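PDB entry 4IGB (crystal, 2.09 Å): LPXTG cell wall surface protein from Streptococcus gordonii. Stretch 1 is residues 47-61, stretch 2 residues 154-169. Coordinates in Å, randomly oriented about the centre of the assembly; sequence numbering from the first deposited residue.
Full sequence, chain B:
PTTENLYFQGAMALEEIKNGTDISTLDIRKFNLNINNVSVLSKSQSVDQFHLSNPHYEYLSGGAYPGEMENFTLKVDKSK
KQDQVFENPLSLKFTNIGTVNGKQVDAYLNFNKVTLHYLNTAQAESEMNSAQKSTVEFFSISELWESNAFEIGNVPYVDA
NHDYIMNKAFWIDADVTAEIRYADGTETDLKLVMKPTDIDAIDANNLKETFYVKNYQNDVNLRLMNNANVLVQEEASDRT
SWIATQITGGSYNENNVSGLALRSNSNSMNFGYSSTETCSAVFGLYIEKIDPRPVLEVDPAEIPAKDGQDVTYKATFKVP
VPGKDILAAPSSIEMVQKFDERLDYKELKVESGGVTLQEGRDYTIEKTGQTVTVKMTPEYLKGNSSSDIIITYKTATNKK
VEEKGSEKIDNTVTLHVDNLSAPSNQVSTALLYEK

Stretch 1 (47-61) VDQFHLSNPHYEYLS
Stretch 2 154-169: NVPYVDANHDYIMNKA

The shortest polar contact between the stretches joins two side chains: Y164 OH donates to D48 OD2 at 2.7 Å, with D48 chi1 at t and Y164 chi1 at 42° (p). Next come the backbone bonds of a short antiparallel ladder. H56 and V158 form its hydrogen-bonded pair, H56 N to V158 O at 2.8 Å (170° at the hydrogen) and V158 N to H56 O at 3.2 Å (158°), with CA atoms 5.2 Å apart. Y57 and Y157 follow as the non-hydrogen-bonded pair, also 5.2 Å CA to CA. The register continues into E58, whose N donates to P156 O at 2.8 Å. There stretch 1 turns: E58 has phi/psi 74/-47, and Y59 N reaches back to Y57 O at 2.8 Å. E58 O accepts from N167 ND2 at 2.9 Å (165°; N167 chi1 m). One water bridges E58 OE2 and N167 ND2, another L60 N and D163 OD1. K168 NZ lies 4.6 Å from E58 OE2, too far for a salt bridge.

After the ladder, stretch 2 makes a type I turn, D159 to H162. D159 (chi1 p) uses OD1 to accept from H162 ND1 at 3.2 Å, which helps hold the imidazole (chi1 m, chi2 81°) against F50 (p, 88°). These rings form an offset stack, centroids 4.1 Å apart and planes at 17°; I165 CD1 meets the phenyl edge, 4.3 Å from F50 CZ.

The two ladder pairs place their side chains on opposite faces. Y57 (t) directs its edge toward the face of Y157 (m), planes at 75°, while V155 CG1 covers a face of the Y57 ring, 3.6 Å from Y57 CZ. On the H56 and V158 face, V158 CG2 lies 4.0 Å from L60 CB. L52, with chi1 off-well at -118°, brings CD2 to 3.9 Å from Y157 CB.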

# COMPACT_ATOMS: atom_id res chain seq x y z
N VAL B 47 15.38 19.41 12.30
CA VAL B 47 14.33 18.63 12.94
C VAL B 47 14.53 18.51 14.46
O VAL B 47 15.60 18.16 14.93
CB VAL B 47 14.24 17.21 12.35
CG1 VAL B 47 13.24 16.38 13.14
CG2 VAL B 47 13.81 17.28 10.90
N ASP B 48 13.48 18.85 15.20
CA ASP B 48 13.43 18.65 16.64
C ASP B 48 12.59 17.40 16.90
O ASP B 48 11.38 17.40 16.69
CB ASP B 48 12.77 19.86 17.29
CG ASP B 48 12.83 19.82 18.80
OD1 ASP B 48 13.76 19.22 19.36
OD2 ASP B 48 11.95 20.41 19.43
N GLN B 49 13.25 16.33 17.34
CA GLN B 49 12.58 15.08 17.63
C GLN B 49 12.54 14.83 19.13
O GLN B 49 13.55 14.99 19.81
CB GLN B 49 13.28 13.92 16.92
CG GLN B 49 12.73 12.54 17.26
CD GLN B 49 13.59 11.42 16.71
OE1 GLN B 49 14.60 11.66 16.06
NE2 GLN B 49 13.18 10.18 16.96
N PHE B 50 11.38 14.45 19.64
CA PHE B 50 11.23 14.17 21.06
C PHE B 50 10.02 13.28 21.35
O PHE B 50 9.03 13.31 20.62
CB PHE B 50 11.14 15.47 21.86
CG PHE B 50 10.05 16.39 21.40
CD1 PHE B 50 8.77 16.28 21.92
CD2 PHE B 50 10.30 17.37 20.46
CE1 PHE B 50 7.76 17.12 21.50
CE2 PHE B 50 9.30 18.22 20.04
CZ PHE B 50 8.03 18.10 20.56
N HIS B 51 10.12 12.51 22.42
CA HIS B 51 9.03 11.64 22.84
C HIS B 51 8.03 12.40 23.70
O HIS B 51 8.42 13.21 24.53
CB HIS B 51 9.57 10.43 23.60
CG HIS B 51 8.52 9.44 23.99
ND1 HIS B 51 8.33 8.25 23.32
CD2 HIS B 51 7.60 9.46 24.99
CE1 HIS B 51 7.34 7.58 23.89
NE2 HIS B 51 6.88 8.29 24.90
N LEU B 52 6.75 12.13 23.49
CA LEU B 52 5.70 12.77 24.26
C LEU B 52 4.81 11.72 24.91
O LEU B 52 4.38 10.77 24.26
CB LEU B 52 4.86 13.68 23.36
CG LEU B 52 4.84 15.17 23.70
CD1 LEU B 52 6.21 15.63 24.17
CD2 LEU B 52 4.39 15.98 22.49
N SER B 53 4.55 11.88 26.21
CA SER B 53 3.69 10.93 26.91
C SER B 53 2.37 11.60 27.30
O SER B 53 2.36 12.57 28.05
CB SER B 53 4.41 10.40 28.15
OG SER B 53 3.62 9.42 28.80
N ASN B 54 1.26 11.08 26.79
CA ASN B 54 -0.03 11.74 26.97
C ASN B 54 0.03 13.19 26.54
O ASN B 54 -0.13 14.09 27.37
CB ASN B 54 -0.51 11.65 28.42
CG ASN B 54 -0.39 10.25 28.99
OD1 ASN B 54 -0.78 9.26 28.34
ND2 ASN B 54 0.16 10.15 30.20
N PRO B 55 0.28 13.42 25.26
CA PRO B 55 0.44 14.78 24.74
C PRO B 55 -0.86 15.57 24.81
O PRO B 55 -1.95 15.00 24.70
CB PRO B 55 0.84 14.55 23.29
CG PRO B 55 0.20 13.26 22.93
CD PRO B 55 0.23 12.42 24.18
N HIS B 56 -0.75 16.88 24.98
CA HIS B 56 -1.91 17.76 24.95
C HIS B 56 -2.15 18.20 23.51
O HIS B 56 -1.22 18.55 22.79
CB HIS B 56 -1.68 18.98 25.84
CG HIS B 56 -1.57 18.65 27.30
ND1 HIS B 56 -2.64 18.73 28.16
CD2 HIS B 56 -0.52 18.23 28.04
CE1 HIS B 56 -2.26 18.38 29.37
NE2 HIS B 56 -0.98 18.07 29.33
N TYR B 57 -3.41 18.15 23.08
CA TYR B 57 -3.75 18.47 21.70
C TYR B 57 -3.76 19.97 21.42
O TYR B 57 -4.55 20.71 21.99
CB TYR B 57 -5.09 17.85 21.31
CG TYR B 57 -5.48 18.12 19.88
CD1 TYR B 57 -5.04 17.30 18.85
CD2 TYR B 57 -6.29 19.21 19.55
CE1 TYR B 57 -5.39 17.54 17.54
CE2 TYR B 57 -6.64 19.46 18.24
CZ TYR B 57 -6.19 18.62 17.24
OH TYR B 57 -6.54 18.87 15.93
N GLU B 58 -2.88 20.39 20.52
CA GLU B 58 -2.85 21.78 20.04
C GLU B 58 -2.30 22.84 21.02
O GLU B 58 -1.48 23.69 20.64
CB GLU B 58 -4.23 22.22 19.51
CG GLU B 58 -4.22 23.66 18.99
CD GLU B 58 -5.43 24.00 18.16
OE1 GLU B 58 -6.47 23.33 18.31
OE2 GLU B 58 -5.33 24.95 17.35
N TYR B 59 -2.77 22.80 22.27
CA TYR B 59 -2.35 23.74 23.30
C TYR B 59 -2.06 23.01 24.60
O TYR B 59 -2.73 22.04 24.93
CB TYR B 59 -3.44 24.79 23.57
CG TYR B 59 -3.80 25.65 22.39
CD1 TYR B 59 -2.93 26.64 21.94
CD2 TYR B 59 -5.02 25.49 21.74
CE1 TYR B 59 -3.26 27.44 20.86
CE2 TYR B 59 -5.36 26.29 20.65
CZ TYR B 59 -4.47 27.26 20.22
OH TYR B 59 -4.80 28.05 19.14
N LEU B 60 -1.07 23.49 25.35
CA LEU B 60 -0.77 22.91 26.66
C LEU B 60 -2.01 22.84 27.54
O LEU B 60 -2.25 21.84 28.22
CB LEU B 60 0.32 23.72 27.35
CG LEU B 60 0.79 23.16 28.68
CD1 LEU B 60 1.08 21.66 28.57
CD2 LEU B 60 2.02 23.93 29.16
N SER B 61 -2.81 23.91 27.53
CA SER B 61 -4.04 23.94 28.32
C SER B 61 -5.05 22.92 27.79
O SER B 61 -6.02 22.59 28.45
CB SER B 61 -4.65 25.34 28.34
OG SER B 61 -5.13 25.70 27.05
N ASN B 154 0.14 20.28 11.05
CA ASN B 154 0.78 21.37 11.80
C ASN B 154 0.05 21.71 13.09
O ASN B 154 0.15 22.81 13.62
CB ASN B 154 0.88 22.61 10.93
CG ASN B 154 -0.48 23.18 10.56
OD1 ASN B 154 -1.51 22.53 10.76
ND2 ASN B 154 -0.49 24.39 10.04
N VAL B 155 -0.72 20.75 13.61
CA VAL B 155 -1.30 20.92 14.92
C VAL B 155 -0.32 20.42 15.97
O VAL B 155 -0.02 19.23 16.02
CB VAL B 155 -2.61 20.13 15.06
CG1 VAL B 155 -3.23 20.42 16.40
CG2 VAL B 155 -3.57 20.48 13.92
N PRO B 156 0.19 21.32 16.82
CA PRO B 156 1.14 20.89 17.84
C PRO B 156 0.60 19.80 18.76
O PRO B 156 -0.61 19.72 19.05
CB PRO B 156 1.36 22.17 18.67
CG PRO B 156 0.95 23.28 17.78
CD PRO B 156 -0.15 22.75 16.94
N TYR B 157 1.51 18.96 19.22
CA TYR B 157 1.29 18.15 20.40
C TYR B 157 2.34 18.60 21.39
O TYR B 157 3.50 18.75 21.03
CB TYR B 157 1.44 16.66 20.08
CG TYR B 157 0.31 16.16 19.23
CD1 TYR B 157 -0.88 15.75 19.81
CD2 TYR B 157 0.41 16.13 17.84
CE1 TYR B 157 -1.93 15.31 19.05
CE2 TYR B 157 -0.64 15.69 17.06
CZ TYR B 157 -1.81 15.28 17.68
OH TYR B 157 -2.87 14.82 16.93
N VAL B 158 1.93 18.84 22.62
CA VAL B 158 2.84 19.44 23.59
C VAL B 158 2.68 18.85 24.99
O VAL B 158 1.66 18.24 25.32
CB VAL B 158 2.66 20.98 23.66
CG1 VAL B 158 2.78 21.61 22.28
CG2 VAL B 158 1.31 21.34 24.29
N ASP B 159 3.72 19.04 25.79
CA ASP B 159 3.63 18.89 27.23
C ASP B 159 4.42 20.02 27.87
O ASP B 159 4.96 20.88 27.17
CB ASP B 159 4.08 17.51 27.70
CG ASP B 159 5.55 17.25 27.44
OD1 ASP B 159 6.29 18.18 27.08
OD2 ASP B 159 5.97 16.08 27.63
N ALA B 160 4.49 20.03 29.20
CA ALA B 160 5.10 21.13 29.93
C ALA B 160 6.54 21.38 29.51
O ALA B 160 7.00 22.52 29.51
CB ALA B 160 5.03 20.86 31.43
N ASN B 161 7.25 20.31 29.17
CA ASN B 161 8.66 20.43 28.80
C ASN B 161 8.87 20.70 27.32
O ASN B 161 9.98 21.03 26.89
CB ASN B 161 9.42 19.17 29.23
CG ASN B 161 9.46 19.00 30.73
OD1 ASN B 161 9.28 19.96 31.48
ND2 ASN B 161 9.68 17.77 31.18
N HIS B 162 7.81 20.57 26.53
CA HIS B 162 7.88 20.82 25.10
C HIS B 162 6.71 21.69 24.65
O HIS B 162 5.79 21.21 23.99
CB HIS B 162 7.89 19.50 24.33
CG HIS B 162 9.10 18.66 24.59
ND1 HIS B 162 9.21 17.85 25.70
CD2 HIS B 162 10.25 18.50 23.90
CE1 HIS B 162 10.37 17.23 25.68
NE2 HIS B 162 11.02 17.61 24.60
N ASP B 163 6.77 22.97 25.00
CA ASP B 163 5.72 23.91 24.65
C ASP B 163 6.29 25.08 23.86
O ASP B 163 6.05 26.24 24.19
CB ASP B 163 5.03 24.42 25.92
CG ASP B 163 3.71 25.12 25.62
OD1 ASP B 163 3.08 24.79 24.60
OD2 ASP B 163 3.32 25.99 26.42
N TYR B 164 7.06 24.77 22.82
CA TYR B 164 7.66 25.81 21.99
C TYR B 164 7.24 25.71 20.53
O TYR B 164 7.91 26.23 19.64
CB TYR B 164 9.19 25.81 22.13
CG TYR B 164 9.79 24.43 22.14
CD1 TYR B 164 9.88 23.70 20.96
CD2 TYR B 164 10.23 23.85 23.32
CE1 TYR B 164 10.42 22.42 20.96
CE2 TYR B 164 10.77 22.57 23.33
CZ TYR B 164 10.86 21.86 22.14
OH TYR B 164 11.39 20.59 22.11
N ILE B 165 6.11 25.05 20.28
CA ILE B 165 5.62 24.87 18.92
C ILE B 165 4.63 25.96 18.54
O ILE B 165 3.66 26.21 19.26
CB ILE B 165 4.95 23.50 18.73
CG1 ILE B 165 5.79 22.40 19.38
CG2 ILE B 165 4.75 23.21 17.24
CD1 ILE B 165 5.09 21.06 19.45
N MET B 166 4.86 26.60 17.40
CA MET B 166 4.00 27.69 16.93
C MET B 166 2.62 27.21 16.50
O MET B 166 2.50 26.19 15.82
CB MET B 166 4.65 28.40 15.74
CG MET B 166 5.93 29.09 16.07
SD MET B 166 6.55 29.97 14.62
CE MET B 166 8.02 30.69 15.36
N ASN B 167 1.59 27.95 16.91
CA ASN B 167 0.23 27.70 16.44
C ASN B 167 -0.17 28.66 15.34
O ASN B 167 -0.06 29.88 15.48
CB ASN B 167 -0.77 27.83 17.59
CG ASN B 167 -0.58 26.76 18.64
OD1 ASN B 167 0.18 26.94 19.60
ND2 ASN B 167 -1.29 25.64 18.48
N LYS B 168 -0.64 28.11 14.23
CA LYS B 168 -1.22 28.92 13.18
C LYS B 168 -0.26 29.97 12.67
O LYS B 168 -0.65 31.09 12.38
CB LYS B 168 -2.49 29.62 13.69
CG LYS B 168 -3.57 28.66 14.15
CD LYS B 168 -4.67 29.40 14.90
CE LYS B 168 -5.72 28.45 15.43
NZ LYS B 168 -6.71 29.17 16.28
N ALA B 169 1.01 29.59 12.57
CA ALA B 169 2.04 30.48 12.02
C ALA B 169 2.38 30.17 10.56
O ALA B 169 2.61 31.07 9.75
CB ALA B 169 3.29 30.42 12.88
O HOH W 1 0.72 24.99 21.53
O HOH W 2 -2.67 25.53 16.17
O HOH W 3 0.55 25.66 24.05